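Local coordinates for bifunctional protein PutA (Bradyrhizobium diazoefficiens, PDB 6BSN), which probably oxidizes proline to glutamate in two steps, through an FAD-dependent proline dehydrogenase and an NAD-dependent glutamate semialdehyde dehydrogenase joined in one chain, at residues 609-614 with 661-666; 653-658 with 667-672; 657-662 with 683-688; 731-736 with 757-762; 937-942 with 954-959. The protein carries 1 engineered substitution. All coordinates share one frame; numbering follows the deposited sequence.

Contact 1 (609-614 with 661-666); sequences SELREA and FPLAIF. With PRO (proline), chain D.
Glu610, Leu611 and Ala614 of helix 604-629 pack against the turn that opens helix 664-675, a buried contact of the aldehyde dehydrogenase half in which one carboxylate meets the start of another helix. Extended along its length, with CG anti to the backbone N (chi1 171°), Glu610 delivers OE2 to two amides: Leu663 N at 2.9 Å, from above the carboxylate plane, and Ala664 N at 3.0 Å, on the anti lone pair. A negative group there is consistent with a favourable interaction with the helix N terminus. OE1 turns instead to a salt bridge with Lys602, whose ammonium also lies against the Phe661 ring as a cation-pi partner. Alongside, Ala614 CB lies 3.8 Å from Leu663 CD2, and Ala664 CB sits 3.7 Å from Glu610 CG. The Phe661 ring reaches a bound proline, CE1 lying 3.7 Å from its CA. Helix 589-598 packs on Glu610, Leu611 and Pro662, while helix 689-702 lies against Pro662 and Leu663.

Contact 2 (653-658 with 667-672); sequences FVAISP and LGQVTA
Ala655 and Val670 mark the closest backbone approach, CA to CA 6.3 Å, between a strand and the helix lying over it. The axes of strand 653-656 and helix 667-672 run antiparallel at 172° and come within 8.4 Å, as expected where the first strand and the helix of a beta-alpha-beta unit pack together before the chain enters strand 679-683. The apolar part is one small touch, Ala655 CB against Val670 CG2 at 3.9 Å. The polar tie comes from Gln669. Its CG lies beside the backbone N, anti to the carbonyl carbon (chi1 -65°), and the extended chain beyond carries the amide to the end of the strand. There NE2 donates to Ile656 O at 3.1 Å in an almost straight bond that leaves in the plane of the glutamine amide but arrives from above the carbonyl plane. The other end of the amide is engaged too, OE1 being hydrogen-bonded to the hydroxyl of Thr734 on the adjacent strand 730-734. Because Ile656 O can only accept, NE2 is the end that faces it, and the amide, held at both ends, ties the helix to two neighbouring strands close to where Ser657, an NAD-binding residue, begins the following loop.

Contact 3 (657-662 with 683-688); sequences SPWNFP and KPAEQT. With PRO (proline), chain H; PRO (proline), chain D.
Ala685 and Thr688 press against Trp659 and Pro662 at the closely packed side of this meeting of two loops, whereas around Ser657 the two backbones are joined largely through waters. On the packed side Ala685 CB lies near the plane of the indole, at its edge, 3.7 Å from Trp659 CB, and Thr688 OG1 comes 3.3 Å from Pro662 CB; a water sits between the carbonyls of Pro662 and Thr688 at its margin. Trp659 takes the confined rotamer with CG between its backbone N and carbonyl carbon (chi1 50°), which lays the ring over Asn660, whose ND2 stands over the centre of one face. That same ND2 donates to OXT of a bound proline at 3.1 Å, so the pair lines a ligand site; Trp659 is also an NAD-binding residue. Next to it the Gln687 amide slants across the ring, planes 56° apart and OE1 3.5 Å from Trp659 CD1, while its NE2 is hydrogen-bonded to Asp838.

The wet side is looser. A weak bond, Ser657 N to Lys683 O at 3.3 Å, links the backbones, and a water bridges Ser657 OG, at 2.8 Å, to Ala685 N. Lys683 itself folds back, NZ donating to Pro684 O and to Gly714 O. The two loops follow strands 641-656 and 679-683 and lead into helices 664-675 and 689-702, which pack against Ser657 and Pro658 and against Pro662 and Pro684 respectively.

Contact 4 (731-736 with 757-762); sequences VVFTGS and LIAETG. With PRO (proline), chain H.
Val731 to Thr734 pair residue for residue with Leu757 to Glu760 as parallel strands, their axes 4.7 Å apart and only 7° from aligned. The ladder of alternating bonds starts with Ile758 N to Val731 O at 2.9 Å and ends with Gly735 N to Glu760 O at 3.1 Å, just past the strand. On one face Val731 CG1 meets Leu757 CD1 at 3.7 Å, and the Phe733 ring turns its edge to Ala759 CB and Thr761 CG2. Gly735 leaves room for that ring, since a CB there would clash with Phe733 CZ. Strand 730-734, helix 737-749 and strand 757-760 form a beta-alpha-beta crossover of the Rossmann-type NAD-binding domain, and Ser736, an NAD-binding residue, N-caps the helix through OG to Val739 N. On the opposite face Glu760, a predicted active-site residue, bends at chi2 (-97°) so that OE2 receives Gly762 N at 3.0 Å nearly head-on, while OE1 lies 3.6 Å from Thr734 CG2. Replacing Glu760 with an alanine would probably leave Gly762 N without this acceptor and open a gap beside the Thr734 methyl. Close by is Ala794, an engineered residue at the other predicted active-site position.

Contact 5 (937-942 with 954-959); sequences VGNIYV and QPFGGN. With PRO (proline), chain D.
Asn939 stands with its amide against the backbone on both sides of Phe956, and the two side chains cross at about a right angle with amide and ring planes 31° apart. Chi1 of -75° sets CG beside the asparagine's own backbone N and lets each end of the amide find a partner: OD1 receives Gly957 N at 3.0 Å, in the carbonyl plane and nearly straight, and ND2 donates a hydrogen bond to Pro955 O at 2.9 Å, arriving from above that carbonyl's plane. An alanine in place of Asn939 would remove both bonds and is likely to leave Gly957 N without its acceptor and the Phe956 loop less firmly placed. The loop so held carries the Phe956 ring, which presents a face to a bound proline, whose CD sits toward the rim and whose CG is 3.4 Å from CE1. Farther along, Tyr941 crosses Gln954 at about a right angle too, its OH 3.8 Å from Gln954 CB. At the other end the backbones close in, Gly938 CA touching Gly957 O at 3.3 Å in a CH...O contact where any CB on Gly938 would clash. Lys967 gathers the carbonyls of Gly938, Pro955 and Gly957. Strand 939-942 is flanked in its own chain by strand 917-921, and it also pairs in parallel with a strand of the second subunit, which continues the sheet across the interface.

Overall arrangement
All five contacts fall in the aldehyde dehydrogenase half. Contact 1 closes the longest loop, from helix 604-629 to the start of helix 664-675; contact 2 crosses it, its strand lying inside that loop and its helical segment beyond. Contact 3 starts from the same stretch as contact 2, shares Phe661 and Pro662 with contact 1, and reaches on past strand 679-683. Contact 4 follows in series as a separate crossover, joined to contact 2 through adjacent strands of one sheet. Contact 5, last, closes a short loop after strand 939-942 and touches contact 4 where Phe956 meets Glu760. Contacts 1, 3 and 5 border one bound proline, contacts 3 and 4 another.

Contact 1 (609-614 with 661-666)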
# COMPACT_ATOMS: atom_id res chain seq x y z
N SER A 609 -41.18 11.17 9.78
CA SER A 609 -39.84 11.41 10.30
C SER A 609 -39.54 10.49 11.48
O SER A 609 -38.40 10.00 11.61
CB SER A 609 -39.70 12.87 10.70
OG SER A 609 -38.48 13.06 11.38
N GLU A 610 -40.53 10.27 12.36
CA GLU A 610 -40.31 9.40 13.51
C GLU A 610 -40.18 7.94 13.09
O GLU A 610 -39.37 7.19 13.65
CB GLU A 610 -41.44 9.58 14.53
CG GLU A 610 -41.37 8.54 15.64
CD GLU A 610 -42.13 8.92 16.90
OE1 GLU A 610 -42.94 9.87 16.87
OE2 GLU A 610 -41.90 8.25 17.92
N LEU A 611 -40.97 7.51 12.10
CA LEU A 611 -40.82 6.16 11.57
C LEU A 611 -39.40 5.95 11.05
O LEU A 611 -38.77 4.93 11.34
CB LEU A 611 -41.85 5.89 10.48
CG LEU A 611 -41.98 4.48 9.89
CD1 LEU A 611 -40.93 4.18 8.83
CD2 LEU A 611 -41.99 3.39 10.99
N ARG A 612 -38.89 6.91 10.27
CA ARG A 612 -37.52 6.83 9.78
C ARG A 612 -36.52 6.75 10.94
O ARG A 612 -35.60 5.93 10.92
CB ARG A 612 -37.19 8.05 8.90
CG ARG A 612 -37.85 8.05 7.53
CD ARG A 612 -37.24 9.16 6.69
NE ARG A 612 -35.85 8.85 6.34
CZ ARG A 612 -34.96 9.75 5.93
NH1 ARG A 612 -35.30 11.04 5.82
NH2 ARG A 612 -33.72 9.38 5.63
N GLU A 613 -36.71 7.61 11.95
CA GLU A 613 -35.83 7.62 13.11
C GLU A 613 -35.85 6.27 13.83
O GLU A 613 -34.81 5.78 14.29
CB GLU A 613 -36.25 8.76 14.05
CG GLU A 613 -35.29 9.04 15.20
CD GLU A 613 -35.82 10.11 16.15
OE1 GLU A 613 -36.35 11.11 15.65
OE2 GLU A 613 -35.67 9.97 17.38
N ALA A 614 -37.03 5.66 13.93
CA ALA A 614 -37.14 4.34 14.57
C ALA A 614 -36.32 3.30 13.82
O ALA A 614 -35.58 2.52 14.44
CB ALA A 614 -38.61 3.93 14.65
N PHE A 661 -42.39 10.95 21.45
CA PHE A 661 -41.80 10.10 20.41
C PHE A 661 -42.11 8.66 20.81
O PHE A 661 -41.23 7.89 21.24
CB PHE A 661 -40.31 10.36 20.22
CG PHE A 661 -40.04 11.66 19.49
CD1 PHE A 661 -39.82 12.84 20.19
CD2 PHE A 661 -40.05 11.70 18.10
CE1 PHE A 661 -39.59 14.03 19.51
CE2 PHE A 661 -39.82 12.88 17.41
CZ PHE A 661 -39.59 14.05 18.11
N PRO A 662 -43.37 8.25 20.65
CA PRO A 662 -43.83 7.00 21.25
C PRO A 662 -43.36 5.76 20.51
O PRO A 662 -43.60 4.64 20.99
CB PRO A 662 -45.36 7.12 21.17
CG PRO A 662 -45.65 8.29 20.25
CD PRO A 662 -44.36 8.84 19.74
N LEU A 663 -42.73 5.92 19.35
CA LEU A 663 -42.18 4.78 18.63
C LEU A 663 -40.66 4.81 18.60
O LEU A 663 -40.03 3.82 18.96
CB LEU A 663 -42.73 4.74 17.20
CG LEU A 663 -42.07 3.68 16.31
CD1 LEU A 663 -42.50 2.30 16.76
CD2 LEU A 663 -42.43 3.91 14.84
N ALA A 664 -40.06 5.95 18.22
CA ALA A 664 -38.62 6.00 17.98
C ALA A 664 -37.83 6.03 19.28
O ALA A 664 -36.81 5.36 19.40
CB ALA A 664 -38.27 7.21 17.12
N ILE A 665 -38.25 6.84 20.26
CA ILE A 665 -37.54 6.83 21.52
C ILE A 665 -37.87 5.57 22.29
O ILE A 665 -37.01 5.00 22.98
CB ILE A 665 -37.83 8.09 22.34
CG1 ILE A 665 -37.06 9.26 21.74
CG2 ILE A 665 -37.44 7.90 23.79
CD1 ILE A 665 -37.19 10.51 22.58
N PHE A 666 -39.11 5.09 22.16
CA PHE A 666 -39.46 3.79 22.70
C PHE A 666 -38.53 2.71 22.16
O PHE A 666 -37.98 1.90 22.92
CB PHE A 666 -40.91 3.44 22.38
CG PHE A 666 -41.27 2.05 22.78
CD1 PHE A 666 -41.61 1.77 24.09
CD2 PHE A 666 -41.23 1.01 21.86
CE1 PHE A 666 -41.91 0.46 24.49
CE2 PHE A 666 -41.52 -0.29 22.24
CZ PHE A 666 -41.87 -0.57 23.55
N PRO D . -35.30 13.82 18.94
CA PRO D . -36.05 15.05 19.12
C PRO D . -35.47 16.16 18.23
O PRO D . -34.26 16.14 17.90
CB PRO D . -36.03 15.47 20.57
CG PRO D . -35.52 14.22 21.28
CD PRO D . -34.72 13.44 20.19
OXT PRO D . -36.20 17.10 17.83

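Contact 2 (653-658 with 667-672)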
# COMPACT_ATOMS: atom_id res chain seq x y z
N PHE A 653 -32.89 -4.52 32.07
CA PHE A 653 -33.11 -3.08 31.99
C PHE A 653 -34.59 -2.75 31.99
O PHE A 653 -35.40 -3.44 31.34
CB PHE A 653 -32.45 -2.50 30.74
CG PHE A 653 -31.20 -1.73 31.02
CD1 PHE A 653 -31.25 -0.35 31.16
CD2 PHE A 653 -29.99 -2.38 31.17
CE1 PHE A 653 -30.10 0.37 31.41
CE2 PHE A 653 -28.82 -1.66 31.44
CZ PHE A 653 -28.89 -0.28 31.55
N VAL A 654 -34.96 -1.72 32.74
CA VAL A 654 -36.28 -1.10 32.66
C VAL A 654 -36.17 0.10 31.72
O VAL A 654 -35.29 0.95 31.89
CB VAL A 654 -36.78 -0.68 34.05
CG1 VAL A 654 -38.05 0.13 33.94
CG2 VAL A 654 -37.02 -1.93 34.93
N ALA A 655 -37.05 0.15 30.72
CA ALA A 655 -37.10 1.25 29.75
C ALA A 655 -38.41 2.00 29.94
O ALA A 655 -39.49 1.41 29.85
CB ALA A 655 -36.98 0.73 28.32
N ILE A 656 -38.32 3.30 30.21
CA ILE A 656 -39.49 4.15 30.39
C ILE A 656 -39.45 5.25 29.34
O ILE A 656 -38.48 6.01 29.26
CB ILE A 656 -39.56 4.74 31.80
CG1 ILE A 656 -39.72 3.60 32.82
CG2 ILE A 656 -40.72 5.72 31.89
CD1 ILE A 656 -39.59 4.01 34.27
N SER A 657 -40.51 5.34 28.53
CA SER A 657 -40.48 6.15 27.33
C SER A 657 -41.61 7.18 27.33
O SER A 657 -42.67 6.94 27.93
CB SER A 657 -40.59 5.28 26.07
OG SER A 657 -41.77 4.50 26.09
N PRO A 658 -41.42 8.32 26.66
CA PRO A 658 -42.43 9.38 26.66
C PRO A 658 -43.48 9.18 25.58
O PRO A 658 -43.37 8.31 24.71
CB PRO A 658 -41.60 10.64 26.37
CG PRO A 658 -40.40 10.15 25.58
CD PRO A 658 -40.30 8.64 25.77
N LEU A 667 -38.30 2.70 20.83
CA LEU A 667 -37.49 1.65 20.24
C LEU A 667 -35.99 1.91 20.38
O LEU A 667 -35.21 0.95 20.50
CB LEU A 667 -37.84 1.47 18.76
CG LEU A 667 -39.10 0.68 18.42
CD1 LEU A 667 -39.31 0.70 16.92
CD2 LEU A 667 -38.98 -0.74 18.93
N GLY A 668 -35.56 3.18 20.35
CA GLY A 668 -34.16 3.46 20.58
C GLY A 668 -33.68 2.93 21.92
O GLY A 668 -32.66 2.24 22.00
N GLN A 669 -34.42 3.24 22.98
CA GLN A 669 -34.06 2.78 24.32
C GLN A 669 -34.10 1.26 24.41
O GLN A 669 -33.19 0.64 24.97
CB GLN A 669 -34.99 3.42 25.35
CG GLN A 669 -34.84 4.94 25.44
CD GLN A 669 -35.60 5.55 26.61
OE1 GLN A 669 -35.15 6.54 27.19
NE2 GLN A 669 -36.75 4.96 26.96
N VAL A 670 -35.15 0.64 23.86
CA VAL A 670 -35.35 -0.80 24.02
C VAL A 670 -34.31 -1.58 23.20
O VAL A 670 -33.66 -2.50 23.72
CB VAL A 670 -36.79 -1.19 23.64
CG1 VAL A 670 -36.90 -2.71 23.40
CG2 VAL A 670 -37.74 -0.73 24.73
N THR A 671 -34.13 -1.21 21.92
CA THR A 671 -33.16 -1.94 21.12
C THR A 671 -31.72 -1.64 21.55
O THR A 671 -30.83 -2.47 21.32
CB THR A 671 -33.33 -1.63 19.62
OG1 THR A 671 -33.09 -0.24 19.37
CG2 THR A 671 -34.74 -1.98 19.14
N ALA A 672 -31.45 -0.51 22.19
CA ALA A 672 -30.10 -0.32 22.72
C ALA A 672 -29.83 -1.32 23.82
O ALA A 672 -28.79 -2.00 23.83
CB ALA A 672 -29.88 1.09 23.24

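Contact 3 (657-662 with 683-688)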
# COMPACT_ATOMS: atom_id res chain seq x y z
N SER A 657 -40.51 5.34 28.53
CA SER A 657 -40.48 6.15 27.33
C SER A 657 -41.61 7.18 27.33
O SER A 657 -42.67 6.94 27.93
CB SER A 657 -40.59 5.28 26.07
OG SER A 657 -41.77 4.50 26.09
N PRO A 658 -41.42 8.32 26.66
CA PRO A 658 -42.43 9.38 26.66
C PRO A 658 -43.48 9.18 25.58
O PRO A 658 -43.37 8.31 24.71
CB PRO A 658 -41.60 10.64 26.37
CG PRO A 658 -40.40 10.15 25.58
CD PRO A 658 -40.30 8.64 25.77
N TRP A 659 -44.51 10.04 25.64
CA TRP A 659 -45.57 10.03 24.64
C TRP A 659 -45.23 10.83 23.38
O TRP A 659 -45.93 10.69 22.37
CB TRP A 659 -46.89 10.56 25.25
CG TRP A 659 -46.77 11.89 25.99
CD1 TRP A 659 -46.71 12.07 27.35
CD2 TRP A 659 -46.68 13.20 25.40
NE1 TRP A 659 -46.60 13.42 27.64
CE2 TRP A 659 -46.58 14.13 26.47
CE3 TRP A 659 -46.68 13.68 24.08
CZ2 TRP A 659 -46.47 15.51 26.26
CZ3 TRP A 659 -46.58 15.05 23.87
CH2 TRP A 659 -46.47 15.95 24.95
N ASN A 660 -44.20 11.67 23.42
CA ASN A 660 -43.99 12.59 22.31
C ASN A 660 -43.15 12.01 21.18
O ASN A 660 -43.20 12.54 20.07
CB ASN A 660 -43.36 13.90 22.81
CG ASN A 660 -42.41 13.69 23.96
OD1 ASN A 660 -41.20 13.54 23.75
ND2 ASN A 660 -42.94 13.70 25.20
N PHE A 661 -42.39 10.95 21.45
CA PHE A 661 -41.80 10.10 20.41
C PHE A 661 -42.11 8.66 20.81
O PHE A 661 -41.23 7.89 21.24
CB PHE A 661 -40.31 10.36 20.22
CG PHE A 661 -40.04 11.66 19.49
CD1 PHE A 661 -39.82 12.84 20.19
CD2 PHE A 661 -40.05 11.70 18.10
CE1 PHE A 661 -39.59 14.03 19.51
CE2 PHE A 661 -39.82 12.88 17.41
CZ PHE A 661 -39.59 14.05 18.11
N PRO A 662 -43.37 8.25 20.65
CA PRO A 662 -43.83 7.00 21.25
C PRO A 662 -43.36 5.76 20.51
O PRO A 662 -43.60 4.64 20.99
CB PRO A 662 -45.36 7.12 21.17
CG PRO A 662 -45.65 8.29 20.25
CD PRO A 662 -44.36 8.84 19.74
N LYS A 683 -41.90 0.10 29.76
CA LYS A 683 -43.12 0.74 30.26
C LYS A 683 -43.35 1.98 29.42
O LYS A 683 -42.61 2.96 29.57
CB LYS A 683 -42.98 1.10 31.73
CG LYS A 683 -44.25 0.97 32.54
CD LYS A 683 -45.31 1.94 32.11
CE LYS A 683 -45.10 3.29 32.74
NZ LYS A 683 -46.19 4.21 32.33
N PRO A 684 -44.32 1.98 28.51
CA PRO A 684 -44.54 3.15 27.66
C PRO A 684 -45.38 4.19 28.39
O PRO A 684 -45.98 3.92 29.43
CB PRO A 684 -45.30 2.58 26.46
CG PRO A 684 -46.15 1.50 27.10
CD PRO A 684 -45.33 0.94 28.26
N ALA A 685 -45.40 5.40 27.83
CA ALA A 685 -46.26 6.45 28.37
C ALA A 685 -47.71 6.00 28.38
O ALA A 685 -48.18 5.29 27.49
CB ALA A 685 -46.12 7.74 27.57
N GLU A 686 -48.43 6.44 29.41
CA GLU A 686 -49.84 6.11 29.55
C GLU A 686 -50.64 6.50 28.31
O GLU A 686 -51.60 5.81 27.95
CB GLU A 686 -50.38 6.85 30.77
CG GLU A 686 -51.54 6.23 31.43
CD GLU A 686 -51.74 6.81 32.80
OE1 GLU A 686 -51.28 6.18 33.78
OE2 GLU A 686 -52.30 7.92 32.90
N GLN A 687 -50.27 7.61 27.65
CA GLN A 687 -51.04 8.12 26.52
C GLN A 687 -50.80 7.35 25.21
O GLN A 687 -51.62 7.47 24.29
CB GLN A 687 -50.73 9.60 26.27
CG GLN A 687 -51.11 10.57 27.42
CD GLN A 687 -49.98 10.81 28.42
OE1 GLN A 687 -49.11 9.94 28.64
NE2 GLN A 687 -49.98 11.99 29.02
N THR A 688 -49.71 6.59 25.08
CA THR A 688 -49.35 5.99 23.80
C THR A 688 -48.94 4.52 23.92
O THR A 688 -47.86 4.13 23.46
CB THR A 688 -48.24 6.81 23.14
OG1 THR A 688 -47.08 6.84 24.00
CG2 THR A 688 -48.73 8.25 22.88
N PRO H . -42.39 16.44 30.57
CA PRO H . -42.73 15.33 29.71
C PRO H . -41.48 14.93 28.90
O PRO H . -40.38 15.42 29.24
CB PRO H . -43.89 15.70 28.80
CG PRO H . -44.23 17.14 29.17
CD PRO H . -43.10 17.61 30.14
OXT PRO H . -41.56 14.13 27.92
N PRO D . -35.30 13.82 18.94
CA PRO D . -36.05 15.05 19.12
C PRO D . -35.47 16.16 18.23
O PRO D . -34.26 16.14 17.90
CB PRO D . -36.03 15.47 20.57
CG PRO D . -35.52 14.22 21.28
CD PRO D . -34.72 13.44 20.19
OXT PRO D . -36.20 17.10 17.83
O HOH W 1 -40.63 2.03 27.31
O HOH W 2 -44.12 5.75 25.14
O HOH W 3 -44.99 4.35 23.22

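Contact 4 (731-736 with 757-762)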
# COMPACT_ATOMS: atom_id res chain seq x y z
N VAL A 731 -31.77 1.36 34.43
CA VAL A 731 -32.95 2.09 33.99
C VAL A 731 -32.56 3.06 32.87
O VAL A 731 -31.61 3.83 33.01
CB VAL A 731 -33.62 2.85 35.15
CG1 VAL A 731 -34.76 3.72 34.63
CG2 VAL A 731 -34.13 1.86 36.22
N VAL A 732 -33.32 3.03 31.78
CA VAL A 732 -33.15 4.00 30.72
C VAL A 732 -34.47 4.77 30.64
O VAL A 732 -35.55 4.17 30.51
CB VAL A 732 -32.74 3.32 29.39
CG1 VAL A 732 -33.71 2.20 29.00
CG2 VAL A 732 -32.51 4.35 28.28
N PHE A 733 -34.39 6.09 30.79
CA PHE A 733 -35.57 6.90 31.04
C PHE A 733 -35.54 8.17 30.21
O PHE A 733 -34.52 8.85 30.13
CB PHE A 733 -35.69 7.26 32.54
CG PHE A 733 -36.75 8.30 32.83
CD1 PHE A 733 -36.42 9.65 32.94
CD2 PHE A 733 -38.08 7.94 32.99
CE1 PHE A 733 -37.39 10.61 33.22
CE2 PHE A 733 -39.05 8.89 33.26
CZ PHE A 733 -38.70 10.23 33.37
N THR A 734 -36.68 8.51 29.62
CA THR A 734 -36.84 9.77 28.92
C THR A 734 -38.14 10.39 29.39
O THR A 734 -39.21 9.80 29.22
CB THR A 734 -36.83 9.57 27.41
OG1 THR A 734 -35.59 8.96 27.04
CG2 THR A 734 -36.93 10.92 26.69
N GLY A 735 -38.05 11.58 30.00
CA GLY A 735 -39.22 12.25 30.55
C GLY A 735 -38.85 13.49 31.34
O GLY A 735 -37.91 14.20 30.97
N SER A 736 -39.56 13.75 32.42
CA SER A 736 -39.38 14.98 33.18
C SER A 736 -38.26 14.84 34.20
O SER A 736 -37.94 13.74 34.66
CB SER A 736 -40.67 15.36 33.91
OG SER A 736 -40.90 14.49 35.00
N LEU A 757 -28.26 4.68 35.70
CA LEU A 757 -29.46 5.40 35.30
C LEU A 757 -29.11 6.28 34.10
O LEU A 757 -28.22 7.13 34.18
CB LEU A 757 -30.02 6.26 36.44
CG LEU A 757 -31.14 7.21 35.98
CD1 LEU A 757 -32.32 6.47 35.36
CD2 LEU A 757 -31.62 8.09 37.15
N ILE A 758 -29.80 6.05 32.99
CA ILE A 758 -29.63 6.86 31.78
C ILE A 758 -30.90 7.67 31.60
O ILE A 758 -31.99 7.11 31.41
CB ILE A 758 -29.37 5.98 30.54
CG1 ILE A 758 -28.10 5.16 30.73
CG2 ILE A 758 -29.24 6.83 29.29
CD1 ILE A 758 -27.97 4.00 29.75
N ALA A 759 -30.78 9.00 31.69
CA ALA A 759 -31.95 9.87 31.71
C ALA A 759 -31.75 11.03 30.75
O ALA A 759 -30.70 11.68 30.77
CB ALA A 759 -32.23 10.39 33.14
N GLU A 760 -32.76 11.30 29.92
CA GLU A 760 -32.84 12.54 29.14
C GLU A 760 -34.08 13.29 29.60
O GLU A 760 -35.19 12.73 29.58
CB GLU A 760 -32.88 12.24 27.63
CG GLU A 760 -32.87 13.51 26.72
CD GLU A 760 -34.26 13.91 26.27
OE1 GLU A 760 -34.71 13.38 25.22
OE2 GLU A 760 -34.92 14.72 26.97
N THR A 761 -33.90 14.53 30.05
CA THR A 761 -34.96 15.21 30.81
C THR A 761 -35.26 16.62 30.32
O THR A 761 -35.59 17.50 31.12
CB THR A 761 -34.61 15.22 32.30
OG1 THR A 761 -33.24 15.59 32.46
CG2 THR A 761 -34.82 13.84 32.89
N GLY A 762 -35.18 16.86 29.02
CA GLY A 762 -35.64 18.12 28.47
C GLY A 762 -34.64 19.26 28.59
O GLY A 762 -33.45 19.09 28.86
N PRO H . -42.39 16.44 30.57
CA PRO H . -42.73 15.33 29.71
C PRO H . -41.48 14.93 28.90
O PRO H . -40.38 15.42 29.24
CB PRO H . -43.89 15.70 28.80
CG PRO H . -44.23 17.14 29.17
CD PRO H . -43.10 17.61 30.14
OXT PRO H . -41.56 14.13 27.92

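Contact 5 (937-942 with 954-959)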
# COMPACT_ATOMS: atom_id res chain seq x y z
N VAL A 937 -23.87 23.01 26.58
CA VAL A 937 -25.04 22.42 25.95
C VAL A 937 -24.67 21.25 25.05
O VAL A 937 -23.67 21.29 24.33
CB VAL A 937 -25.73 23.56 25.17
CG1 VAL A 937 -26.97 23.07 24.48
CG2 VAL A 937 -26.01 24.76 26.14
N GLY A 938 -25.52 20.20 25.06
CA GLY A 938 -25.17 18.95 24.38
C GLY A 938 -25.25 19.01 22.86
O GLY A 938 -24.49 18.34 22.17
N ASN A 939 -26.21 19.77 22.32
CA ASN A 939 -26.40 19.86 20.87
C ASN A 939 -26.47 21.32 20.50
O ASN A 939 -27.41 22.03 20.91
CB ASN A 939 -27.66 19.12 20.42
CG ASN A 939 -27.48 17.59 20.42
OD1 ASN A 939 -27.58 16.95 21.46
ND2 ASN A 939 -27.24 17.02 19.24
N ILE A 940 -25.48 21.78 19.75
CA ILE A 940 -25.38 23.16 19.28
C ILE A 940 -25.64 23.15 17.78
O ILE A 940 -24.96 22.44 17.02
CB ILE A 940 -24.03 23.78 19.65
CG1 ILE A 940 -23.90 23.81 21.19
CG2 ILE A 940 -23.88 25.19 19.08
CD1 ILE A 940 -22.52 24.13 21.73
N TYR A 941 -26.65 23.90 17.36
CA TYR A 941 -27.07 23.99 15.96
C TYR A 941 -26.82 25.40 15.47
O TYR A 941 -27.38 26.36 16.03
CB TYR A 941 -28.55 23.64 15.82
CG TYR A 941 -28.91 22.19 16.03
CD1 TYR A 941 -29.45 21.76 17.22
CD2 TYR A 941 -28.74 21.26 15.00
CE1 TYR A 941 -29.82 20.45 17.40
CE2 TYR A 941 -29.08 19.94 15.18
CZ TYR A 941 -29.62 19.53 16.38
OH TYR A 941 -29.98 18.20 16.58
N VAL A 942 -25.99 25.53 14.44
CA VAL A 942 -25.51 26.82 13.95
C VAL A 942 -26.17 27.09 12.60
O VAL A 942 -25.98 26.32 11.64
CB VAL A 942 -23.99 26.85 13.84
CG1 VAL A 942 -23.51 28.21 13.37
CG2 VAL A 942 -23.38 26.51 15.19
N GLN A 954 -26.40 13.60 14.38
CA GLN A 954 -26.37 14.45 15.57
C GLN A 954 -26.66 13.56 16.76
O GLN A 954 -27.83 13.40 17.14
CB GLN A 954 -27.41 15.58 15.47
CG GLN A 954 -27.11 16.62 14.41
CD GLN A 954 -27.83 16.33 13.11
OE1 GLN A 954 -28.84 15.61 13.09
NE2 GLN A 954 -27.34 16.90 12.02
N PRO A 955 -25.63 12.91 17.37
CA PRO A 955 -25.83 12.27 18.68
C PRO A 955 -26.56 13.22 19.61
O PRO A 955 -26.12 14.36 19.78
CB PRO A 955 -24.39 11.98 19.15
CG PRO A 955 -23.62 11.76 17.85
CD PRO A 955 -24.28 12.65 16.82
N PHE A 956 -27.69 12.79 20.19
CA PHE A 956 -28.60 13.69 20.89
C PHE A 956 -28.55 13.46 22.40
O PHE A 956 -28.72 12.33 22.87
CB PHE A 956 -30.04 13.53 20.39
CG PHE A 956 -30.99 14.50 21.03
CD1 PHE A 956 -31.73 14.14 22.16
CD2 PHE A 956 -31.10 15.81 20.54
CE1 PHE A 956 -32.60 15.06 22.78
CE2 PHE A 956 -31.96 16.73 21.15
CZ PHE A 956 -32.70 16.36 22.27
N GLY A 957 -28.36 14.54 23.14
CA GLY A 957 -28.42 14.51 24.60
C GLY A 957 -27.47 15.53 25.20
O GLY A 957 -26.51 15.98 24.59
N GLY A 958 -27.77 15.91 26.43
CA GLY A 958 -27.04 16.99 27.08
C GLY A 958 -26.70 16.68 28.53
O GLY A 958 -26.51 15.52 28.90
N ASN A 959 -26.64 17.70 29.37
CA ASN A 959 -26.08 17.57 30.70
C ASN A 959 -26.86 18.47 31.65
O ASN A 959 -27.89 19.06 31.28
CB ASN A 959 -24.59 17.93 30.66
CG ASN A 959 -24.35 19.27 29.97
OD1 ASN A 959 -24.72 20.30 30.51
ND2 ASN A 959 -23.76 19.25 28.78
N PRO D . -35.30 13.82 18.94
CA PRO D . -36.05 15.05 19.12
C PRO D . -35.47 16.16 18.23
O PRO D . -34.26 16.14 17.90
CB PRO D . -36.03 15.47 20.57
CG PRO D . -35.52 14.22 21.28
CD PRO D . -34.72 13.44 20.19
OXT PRO D . -36.20 17.10 17.83